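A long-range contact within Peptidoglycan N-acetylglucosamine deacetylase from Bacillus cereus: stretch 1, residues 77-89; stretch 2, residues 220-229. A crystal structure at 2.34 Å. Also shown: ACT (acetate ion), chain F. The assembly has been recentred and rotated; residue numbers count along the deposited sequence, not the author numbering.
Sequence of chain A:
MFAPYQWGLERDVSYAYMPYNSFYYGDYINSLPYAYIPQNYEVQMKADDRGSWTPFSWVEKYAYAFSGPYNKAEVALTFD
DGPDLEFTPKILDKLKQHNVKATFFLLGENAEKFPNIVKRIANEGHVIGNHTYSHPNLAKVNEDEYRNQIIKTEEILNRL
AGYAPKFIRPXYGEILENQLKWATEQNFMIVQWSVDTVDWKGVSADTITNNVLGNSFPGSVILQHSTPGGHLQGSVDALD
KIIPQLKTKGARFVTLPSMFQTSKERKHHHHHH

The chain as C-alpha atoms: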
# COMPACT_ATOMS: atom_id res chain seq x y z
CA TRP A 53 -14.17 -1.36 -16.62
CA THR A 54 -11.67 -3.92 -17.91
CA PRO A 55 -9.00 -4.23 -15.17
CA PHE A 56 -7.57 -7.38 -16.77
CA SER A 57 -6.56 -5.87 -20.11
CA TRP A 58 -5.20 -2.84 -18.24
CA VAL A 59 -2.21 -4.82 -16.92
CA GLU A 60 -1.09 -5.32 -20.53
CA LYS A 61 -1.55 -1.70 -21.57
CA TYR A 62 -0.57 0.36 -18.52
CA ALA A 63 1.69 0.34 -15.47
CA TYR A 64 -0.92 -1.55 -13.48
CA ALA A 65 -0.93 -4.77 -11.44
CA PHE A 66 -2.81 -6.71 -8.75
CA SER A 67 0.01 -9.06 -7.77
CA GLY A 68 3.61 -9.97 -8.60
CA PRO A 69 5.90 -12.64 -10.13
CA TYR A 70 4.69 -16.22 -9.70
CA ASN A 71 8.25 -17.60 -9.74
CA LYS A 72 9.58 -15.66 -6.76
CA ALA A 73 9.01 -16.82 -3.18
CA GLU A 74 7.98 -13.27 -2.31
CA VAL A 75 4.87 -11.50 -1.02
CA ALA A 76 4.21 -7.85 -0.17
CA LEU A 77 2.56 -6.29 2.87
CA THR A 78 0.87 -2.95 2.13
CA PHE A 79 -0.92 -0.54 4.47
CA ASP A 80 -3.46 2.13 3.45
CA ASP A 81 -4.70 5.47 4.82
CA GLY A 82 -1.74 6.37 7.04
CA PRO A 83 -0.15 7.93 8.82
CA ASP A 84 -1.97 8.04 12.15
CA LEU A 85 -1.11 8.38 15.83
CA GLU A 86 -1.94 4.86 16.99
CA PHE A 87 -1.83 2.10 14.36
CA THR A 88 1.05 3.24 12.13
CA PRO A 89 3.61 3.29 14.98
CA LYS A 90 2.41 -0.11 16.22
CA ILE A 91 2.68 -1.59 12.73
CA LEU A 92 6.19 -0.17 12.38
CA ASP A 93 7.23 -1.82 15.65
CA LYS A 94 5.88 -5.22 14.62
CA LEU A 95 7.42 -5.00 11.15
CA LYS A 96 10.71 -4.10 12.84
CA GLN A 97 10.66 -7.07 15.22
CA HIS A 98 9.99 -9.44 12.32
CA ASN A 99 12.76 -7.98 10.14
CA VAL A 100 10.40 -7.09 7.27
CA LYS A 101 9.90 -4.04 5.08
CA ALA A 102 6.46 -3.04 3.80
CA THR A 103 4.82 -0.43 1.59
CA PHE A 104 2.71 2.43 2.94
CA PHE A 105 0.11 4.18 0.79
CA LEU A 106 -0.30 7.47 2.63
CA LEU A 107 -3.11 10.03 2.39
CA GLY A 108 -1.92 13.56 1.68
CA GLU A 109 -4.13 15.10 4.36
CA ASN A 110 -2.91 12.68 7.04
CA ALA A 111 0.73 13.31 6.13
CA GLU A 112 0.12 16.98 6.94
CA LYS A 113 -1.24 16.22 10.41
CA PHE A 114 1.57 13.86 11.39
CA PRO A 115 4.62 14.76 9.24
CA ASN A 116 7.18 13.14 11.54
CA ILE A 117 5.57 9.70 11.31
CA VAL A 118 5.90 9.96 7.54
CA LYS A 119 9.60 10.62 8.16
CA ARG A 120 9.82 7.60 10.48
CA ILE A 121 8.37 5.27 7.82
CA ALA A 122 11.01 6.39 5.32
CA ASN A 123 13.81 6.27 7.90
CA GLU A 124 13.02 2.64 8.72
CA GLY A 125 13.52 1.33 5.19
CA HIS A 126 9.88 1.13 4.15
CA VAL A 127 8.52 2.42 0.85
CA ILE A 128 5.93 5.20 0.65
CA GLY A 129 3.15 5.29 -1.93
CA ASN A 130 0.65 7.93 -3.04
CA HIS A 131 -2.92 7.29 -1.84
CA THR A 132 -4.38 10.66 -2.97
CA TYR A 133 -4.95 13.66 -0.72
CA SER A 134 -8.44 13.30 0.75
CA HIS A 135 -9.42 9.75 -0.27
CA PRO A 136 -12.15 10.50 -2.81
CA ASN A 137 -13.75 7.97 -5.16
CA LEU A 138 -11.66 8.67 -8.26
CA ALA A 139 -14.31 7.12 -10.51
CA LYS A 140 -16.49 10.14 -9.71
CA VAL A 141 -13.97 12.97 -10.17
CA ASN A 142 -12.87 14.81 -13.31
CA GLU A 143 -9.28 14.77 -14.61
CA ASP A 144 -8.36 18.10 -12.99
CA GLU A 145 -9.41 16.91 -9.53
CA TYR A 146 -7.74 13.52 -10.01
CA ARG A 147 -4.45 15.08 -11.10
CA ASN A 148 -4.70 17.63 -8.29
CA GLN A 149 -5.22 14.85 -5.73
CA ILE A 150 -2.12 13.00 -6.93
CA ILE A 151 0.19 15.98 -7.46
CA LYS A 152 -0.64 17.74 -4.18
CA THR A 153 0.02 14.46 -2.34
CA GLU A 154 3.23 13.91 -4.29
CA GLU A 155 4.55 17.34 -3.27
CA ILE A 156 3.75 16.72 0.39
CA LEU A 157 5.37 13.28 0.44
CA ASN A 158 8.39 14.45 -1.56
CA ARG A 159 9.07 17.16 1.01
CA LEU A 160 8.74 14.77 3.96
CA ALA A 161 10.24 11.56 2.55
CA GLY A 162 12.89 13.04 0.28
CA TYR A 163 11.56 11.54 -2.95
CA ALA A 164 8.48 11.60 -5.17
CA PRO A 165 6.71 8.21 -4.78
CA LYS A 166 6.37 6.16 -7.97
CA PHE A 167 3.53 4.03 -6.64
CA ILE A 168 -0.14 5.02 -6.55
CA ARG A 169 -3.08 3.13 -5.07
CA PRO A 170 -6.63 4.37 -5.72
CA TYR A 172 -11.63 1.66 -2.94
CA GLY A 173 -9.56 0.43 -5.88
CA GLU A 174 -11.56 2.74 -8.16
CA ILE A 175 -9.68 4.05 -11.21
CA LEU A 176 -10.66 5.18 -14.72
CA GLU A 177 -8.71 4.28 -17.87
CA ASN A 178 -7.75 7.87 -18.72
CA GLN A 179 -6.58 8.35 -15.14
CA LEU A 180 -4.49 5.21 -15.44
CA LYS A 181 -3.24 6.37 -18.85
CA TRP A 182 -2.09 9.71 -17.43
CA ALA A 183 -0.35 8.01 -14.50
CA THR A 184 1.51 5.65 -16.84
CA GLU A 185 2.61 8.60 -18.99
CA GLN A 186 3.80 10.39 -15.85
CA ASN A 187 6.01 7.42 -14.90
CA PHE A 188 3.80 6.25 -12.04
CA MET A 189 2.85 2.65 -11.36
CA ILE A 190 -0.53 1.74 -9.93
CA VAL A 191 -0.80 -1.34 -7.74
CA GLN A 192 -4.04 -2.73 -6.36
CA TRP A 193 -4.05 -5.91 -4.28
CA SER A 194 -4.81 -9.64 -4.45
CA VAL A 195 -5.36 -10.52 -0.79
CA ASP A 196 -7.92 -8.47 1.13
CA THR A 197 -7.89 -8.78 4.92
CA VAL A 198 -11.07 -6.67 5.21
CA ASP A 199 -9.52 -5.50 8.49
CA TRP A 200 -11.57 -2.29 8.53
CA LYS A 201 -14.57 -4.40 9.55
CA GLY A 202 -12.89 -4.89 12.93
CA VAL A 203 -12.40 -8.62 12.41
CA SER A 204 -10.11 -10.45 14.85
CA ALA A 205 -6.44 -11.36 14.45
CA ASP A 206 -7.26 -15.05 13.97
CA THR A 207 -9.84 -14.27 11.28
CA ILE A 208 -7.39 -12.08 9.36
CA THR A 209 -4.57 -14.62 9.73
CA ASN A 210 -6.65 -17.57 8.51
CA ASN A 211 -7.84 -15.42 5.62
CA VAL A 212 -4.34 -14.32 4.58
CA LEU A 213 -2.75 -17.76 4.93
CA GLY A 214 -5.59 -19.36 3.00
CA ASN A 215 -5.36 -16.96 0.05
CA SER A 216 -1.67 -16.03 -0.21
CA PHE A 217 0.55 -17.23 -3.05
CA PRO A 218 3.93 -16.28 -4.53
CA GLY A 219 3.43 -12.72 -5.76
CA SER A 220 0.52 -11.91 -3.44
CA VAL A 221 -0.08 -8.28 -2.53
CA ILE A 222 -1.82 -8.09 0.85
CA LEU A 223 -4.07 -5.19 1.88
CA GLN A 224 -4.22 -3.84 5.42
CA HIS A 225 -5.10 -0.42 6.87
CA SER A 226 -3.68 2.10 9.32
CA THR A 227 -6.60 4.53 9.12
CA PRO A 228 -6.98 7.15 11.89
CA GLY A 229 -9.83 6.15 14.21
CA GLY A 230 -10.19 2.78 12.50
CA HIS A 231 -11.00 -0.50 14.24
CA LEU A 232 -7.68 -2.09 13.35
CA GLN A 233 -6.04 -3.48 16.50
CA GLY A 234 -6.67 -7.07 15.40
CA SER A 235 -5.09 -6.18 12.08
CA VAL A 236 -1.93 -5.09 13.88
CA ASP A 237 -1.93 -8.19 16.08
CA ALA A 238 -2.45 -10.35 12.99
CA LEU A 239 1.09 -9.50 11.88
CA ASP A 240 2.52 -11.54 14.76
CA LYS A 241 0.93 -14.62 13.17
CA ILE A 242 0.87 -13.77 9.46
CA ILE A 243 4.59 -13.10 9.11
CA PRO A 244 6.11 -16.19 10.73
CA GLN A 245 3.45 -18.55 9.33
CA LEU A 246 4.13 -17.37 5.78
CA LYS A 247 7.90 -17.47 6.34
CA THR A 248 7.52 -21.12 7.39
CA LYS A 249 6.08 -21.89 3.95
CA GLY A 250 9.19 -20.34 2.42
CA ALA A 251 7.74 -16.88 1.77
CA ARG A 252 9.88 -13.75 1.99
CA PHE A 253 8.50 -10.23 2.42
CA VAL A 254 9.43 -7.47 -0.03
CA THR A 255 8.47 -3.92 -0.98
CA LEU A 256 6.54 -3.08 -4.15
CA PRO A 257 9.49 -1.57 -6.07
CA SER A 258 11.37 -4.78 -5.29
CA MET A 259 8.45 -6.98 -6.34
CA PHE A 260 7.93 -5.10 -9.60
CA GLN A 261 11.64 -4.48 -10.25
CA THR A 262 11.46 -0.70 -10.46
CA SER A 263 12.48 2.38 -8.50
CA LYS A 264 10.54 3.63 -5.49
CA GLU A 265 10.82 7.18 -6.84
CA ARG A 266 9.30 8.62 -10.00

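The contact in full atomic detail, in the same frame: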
# COMPACT_ATOMS: atom_id res chain seq x y z
N LEU A 77 3.50 -6.92 1.95
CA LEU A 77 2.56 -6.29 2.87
C LEU A 77 2.40 -4.82 2.49
O LEU A 77 3.38 -4.11 2.28
CB LEU A 77 3.07 -6.39 4.31
CG LEU A 77 3.06 -7.76 4.99
CD1 LEU A 77 3.89 -7.73 6.26
CD2 LEU A 77 1.64 -8.20 5.29
N THR A 78 1.15 -4.36 2.39
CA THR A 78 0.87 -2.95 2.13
C THR A 78 -0.15 -2.43 3.13
O THR A 78 -1.03 -3.18 3.57
CB THR A 78 0.37 -2.71 0.69
OG1 THR A 78 -0.93 -3.28 0.53
CG2 THR A 78 1.33 -3.31 -0.33
N PHE A 79 -0.04 -1.16 3.48
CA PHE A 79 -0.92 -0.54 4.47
C PHE A 79 -1.47 0.80 3.96
O PHE A 79 -0.71 1.67 3.55
CB PHE A 79 -0.18 -0.35 5.79
CG PHE A 79 0.38 -1.62 6.37
CD1 PHE A 79 1.66 -2.05 6.05
CD2 PHE A 79 -0.38 -2.39 7.24
CE1 PHE A 79 2.17 -3.22 6.57
CE2 PHE A 79 0.14 -3.57 7.77
CZ PHE A 79 1.41 -3.98 7.44
N ASP A 80 -2.79 0.95 4.01
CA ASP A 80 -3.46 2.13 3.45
C ASP A 80 -3.93 3.13 4.50
O ASP A 80 -4.17 2.77 5.66
CB ASP A 80 -4.66 1.69 2.62
CG ASP A 80 -4.28 1.21 1.24
OD1 ASP A 80 -3.07 1.11 0.95
OD2 ASP A 80 -5.20 0.92 0.44
N ASP A 81 -4.04 4.39 4.08
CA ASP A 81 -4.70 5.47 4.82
C ASP A 81 -3.87 6.16 5.90
O ASP A 81 -4.36 7.06 6.58
CB ASP A 81 -6.05 5.04 5.39
CG ASP A 81 -6.99 4.51 4.33
OD1 ASP A 81 -6.76 4.78 3.14
OD2 ASP A 81 -7.97 3.81 4.69
N GLY A 82 -2.61 5.76 6.05
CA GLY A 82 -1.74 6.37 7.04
C GLY A 82 -1.27 7.74 6.61
O GLY A 82 -1.59 8.21 5.52
N PRO A 83 -0.50 8.41 7.49
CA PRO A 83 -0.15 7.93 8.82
C PRO A 83 -1.23 8.25 9.84
O PRO A 83 -2.15 9.01 9.54
CB PRO A 83 1.11 8.72 9.15
CG PRO A 83 0.90 10.02 8.47
CD PRO A 83 0.18 9.69 7.18
N ASP A 84 -1.11 7.68 11.03
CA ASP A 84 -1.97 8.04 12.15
C ASP A 84 -1.16 7.97 13.43
O ASP A 84 0.01 7.61 13.42
CB ASP A 84 -3.18 7.12 12.23
CG ASP A 84 -2.84 5.75 12.78
OD1 ASP A 84 -3.51 5.31 13.73
OD2 ASP A 84 -1.90 5.11 12.24
N LEU A 85 -1.80 8.32 14.55
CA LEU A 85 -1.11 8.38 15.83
C LEU A 85 -0.97 7.02 16.52
O LEU A 85 -0.02 6.78 17.26
CB LEU A 85 -1.82 9.36 16.76
CG LEU A 85 -1.07 10.65 17.11
CD1 LEU A 85 -0.04 11.00 16.06
CD2 LEU A 85 -2.07 11.78 17.28
N GLU A 86 -1.92 6.12 16.27
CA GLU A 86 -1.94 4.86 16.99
C GLU A 86 -1.43 3.66 16.19
O GLU A 86 -0.44 3.03 16.57
CB GLU A 86 -3.34 4.56 17.52
CG GLU A 86 -3.39 3.33 18.41
CD GLU A 86 -4.79 3.00 18.90
OE1 GLU A 86 -4.95 1.96 19.57
OE2 GLU A 86 -5.72 3.79 18.62
N PHE A 87 -2.10 3.35 15.08
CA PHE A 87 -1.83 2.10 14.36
C PHE A 87 -0.52 2.08 13.58
O PHE A 87 0.20 1.08 13.61
CB PHE A 87 -3.01 1.72 13.47
CG PHE A 87 -4.30 1.59 14.22
CD1 PHE A 87 -4.44 0.63 15.21
CD2 PHE A 87 -5.38 2.42 13.94
CE1 PHE A 87 -5.62 0.50 15.92
CE2 PHE A 87 -6.56 2.29 14.64
CZ PHE A 87 -6.68 1.33 15.63
N THR A 88 -0.20 3.17 12.89
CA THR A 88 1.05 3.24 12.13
C THR A 88 2.32 2.99 12.98
O THR A 88 3.18 2.21 12.57
CB THR A 88 1.18 4.55 11.32
OG1 THR A 88 0.02 4.71 10.49
CG2 THR A 88 2.43 4.52 10.45
N PRO A 89 2.44 3.62 14.16
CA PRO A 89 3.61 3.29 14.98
C PRO A 89 3.64 1.83 15.44
O PRO A 89 4.71 1.23 15.48
CB PRO A 89 3.47 4.23 16.19
CG PRO A 89 2.66 5.37 15.69
CD PRO A 89 1.68 4.75 14.73
N SER A 220 1.68 -12.52 -4.09
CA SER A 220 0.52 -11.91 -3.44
C SER A 220 0.80 -10.52 -2.87
O SER A 220 1.81 -10.29 -2.20
CB SER A 220 -0.03 -12.82 -2.33
OG SER A 220 -0.63 -13.99 -2.86
N VAL A 221 -0.11 -9.59 -3.15
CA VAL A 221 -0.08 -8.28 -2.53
C VAL A 221 -1.22 -8.19 -1.52
O VAL A 221 -2.39 -8.24 -1.88
CB VAL A 221 -0.19 -7.14 -3.56
CG1 VAL A 221 -0.29 -5.79 -2.86
CG2 VAL A 221 0.99 -7.17 -4.51
N ILE A 222 -0.85 -8.07 -0.24
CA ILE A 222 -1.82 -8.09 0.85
C ILE A 222 -2.25 -6.67 1.22
O ILE A 222 -1.43 -5.75 1.23
CB ILE A 222 -1.21 -8.80 2.08
CG1 ILE A 222 -0.71 -10.19 1.69
CG2 ILE A 222 -2.22 -8.89 3.22
CD1 ILE A 222 0.20 -10.84 2.72
N LEU A 223 -3.54 -6.50 1.51
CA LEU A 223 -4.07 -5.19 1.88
C LEU A 223 -4.47 -5.10 3.35
O LEU A 223 -5.34 -5.83 3.82
CB LEU A 223 -5.28 -4.83 1.01
CG LEU A 223 -6.02 -3.55 1.43
CD1 LEU A 223 -5.16 -2.32 1.18
CD2 LEU A 223 -7.36 -3.41 0.72
N GLN A 224 -3.82 -4.19 4.07
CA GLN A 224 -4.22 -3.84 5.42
C GLN A 224 -4.35 -2.32 5.55
O GLN A 224 -3.99 -1.58 4.63
CB GLN A 224 -3.23 -4.38 6.44
CG GLN A 224 -3.35 -5.88 6.67
CD GLN A 224 -2.23 -6.43 7.52
OE1 GLN A 224 -1.10 -6.59 7.05
NE2 GLN A 224 -2.53 -6.72 8.78
N HIS A 225 -4.87 -1.85 6.68
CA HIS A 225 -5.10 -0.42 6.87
C HIS A 225 -4.47 0.11 8.15
O HIS A 225 -4.32 -0.61 9.14
CB HIS A 225 -6.60 -0.11 6.87
CG HIS A 225 -7.26 -0.32 5.55
ND1 HIS A 225 -7.79 -1.54 5.17
CD2 HIS A 225 -7.49 0.52 4.51
CE1 HIS A 225 -8.31 -1.44 3.96
NE2 HIS A 225 -8.14 -0.20 3.54
N SER A 226 -4.10 1.39 8.12
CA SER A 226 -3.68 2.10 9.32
C SER A 226 -4.42 3.43 9.38
O SER A 226 -3.83 4.48 9.62
CB SER A 226 -2.16 2.32 9.33
OG SER A 226 -1.73 2.96 8.15
N THR A 227 -5.73 3.36 9.16
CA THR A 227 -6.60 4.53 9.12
C THR A 227 -6.81 5.12 10.51
O THR A 227 -7.10 4.38 11.46
CB THR A 227 -7.99 4.15 8.55
OG1 THR A 227 -7.83 3.28 7.42
CG2 THR A 227 -8.76 5.40 8.13
N PRO A 228 -6.67 6.45 10.64
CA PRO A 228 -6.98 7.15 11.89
C PRO A 228 -8.40 6.83 12.37
O PRO A 228 -9.34 6.92 11.58
CB PRO A 228 -6.89 8.62 11.49
CG PRO A 228 -5.91 8.64 10.38
CD PRO A 228 -6.11 7.35 9.62
N GLY A 229 -8.53 6.44 13.63
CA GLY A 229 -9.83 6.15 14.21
C GLY A 229 -10.44 4.83 13.77
O GLY A 229 -11.57 4.52 14.13
C ACT F . -8.55 1.48 0.07
O ACT F . -9.74 1.84 0.16
OXT ACT F . -7.92 1.40 1.15
CH3 ACT F . -7.91 1.15 -1.25
O HOH W 1 -0.68 -6.02 4.40
O HOH W 2 -0.78 3.69 5.44
O HOH W 3 -5.75 6.22 14.93

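Although touching residues are at least 138 positions apart in sequence, the two stretches lie side by side as parallel β-strands, the first running through L77-F79 from earlier in the chain, the second 221-225, and together bury 868 Å². L77 pairs with I222, T78 with L223, F79 with Q224 and D80 with H225. The side chains of L77, I222, F79 and Q224 lie on one face of the sheet, those of T78, L223, D80 and H225 on the other.

L77 opens the contact with an apolar pairing, its CD2 4.0 Å from CD1 of I222. T78 then bonds with both backbone and side chain. T78 N donates to I222 O (3.2 Å) and T78 O accepts from Q224 N (3.0 Å), the alternation expected of a parallel ladder, in which one residue bonds to the two neighbours of its partner. In the p rotamer, T78 OG1 also donates to I222 O at 2.6 Å.

The F79 ring lies beside the side chain of Q224, its CE2 3.3 Å from Q224 OE1. Water 1 lies between the strands, 2.7 Å from Q224 OE1 and 3.0 Å from T78 O, and can donate to either. Along the backbone, F79 CA makes a CA-H...O contact with Q224 O at 3.2 Å. Q224 O also accepts from D80 N (2.9 Å), and D80 O in turn accepts from S226 N at 2.8 Å in a nearly linear bond, carrying the ladder one residue past the second strand. On the opposite face, D80 OD2 and H225 NE2 each lie 2.9 Å from OXT of the acetate; the histidine donates a hydrogen bond to it.

At D81 the chain turns a corner, and its carboxylate reaches back to the second stretch: D81 OD2 accepts from T227 OG1 (2.8 Å) and lies at the edge of the H225 ring, 3.3 Å from CD2. G82 packs its CA 3.6 Å from S226 OG, where a β-carbon would clash with that hydroxyl. Water 2 ties this corner together, accepting from G82 N (2.8 Å), donating to F79 O (2.8 Å) and bonding to S226 OG (3.0 Å).

After the cis peptide bond preceding P83, D84 organises the following loop. Its OD1 accepts from the N atoms of E86 and F87, and its OD2 from N and OG1 of T88. These bonds lie within stretch 1 and shape the loop; across to the second stretch, D84 CB packs 3.6 Å from P228 CG and the edge of the F87 ring meets T227 O, 3.6 Å from CD2.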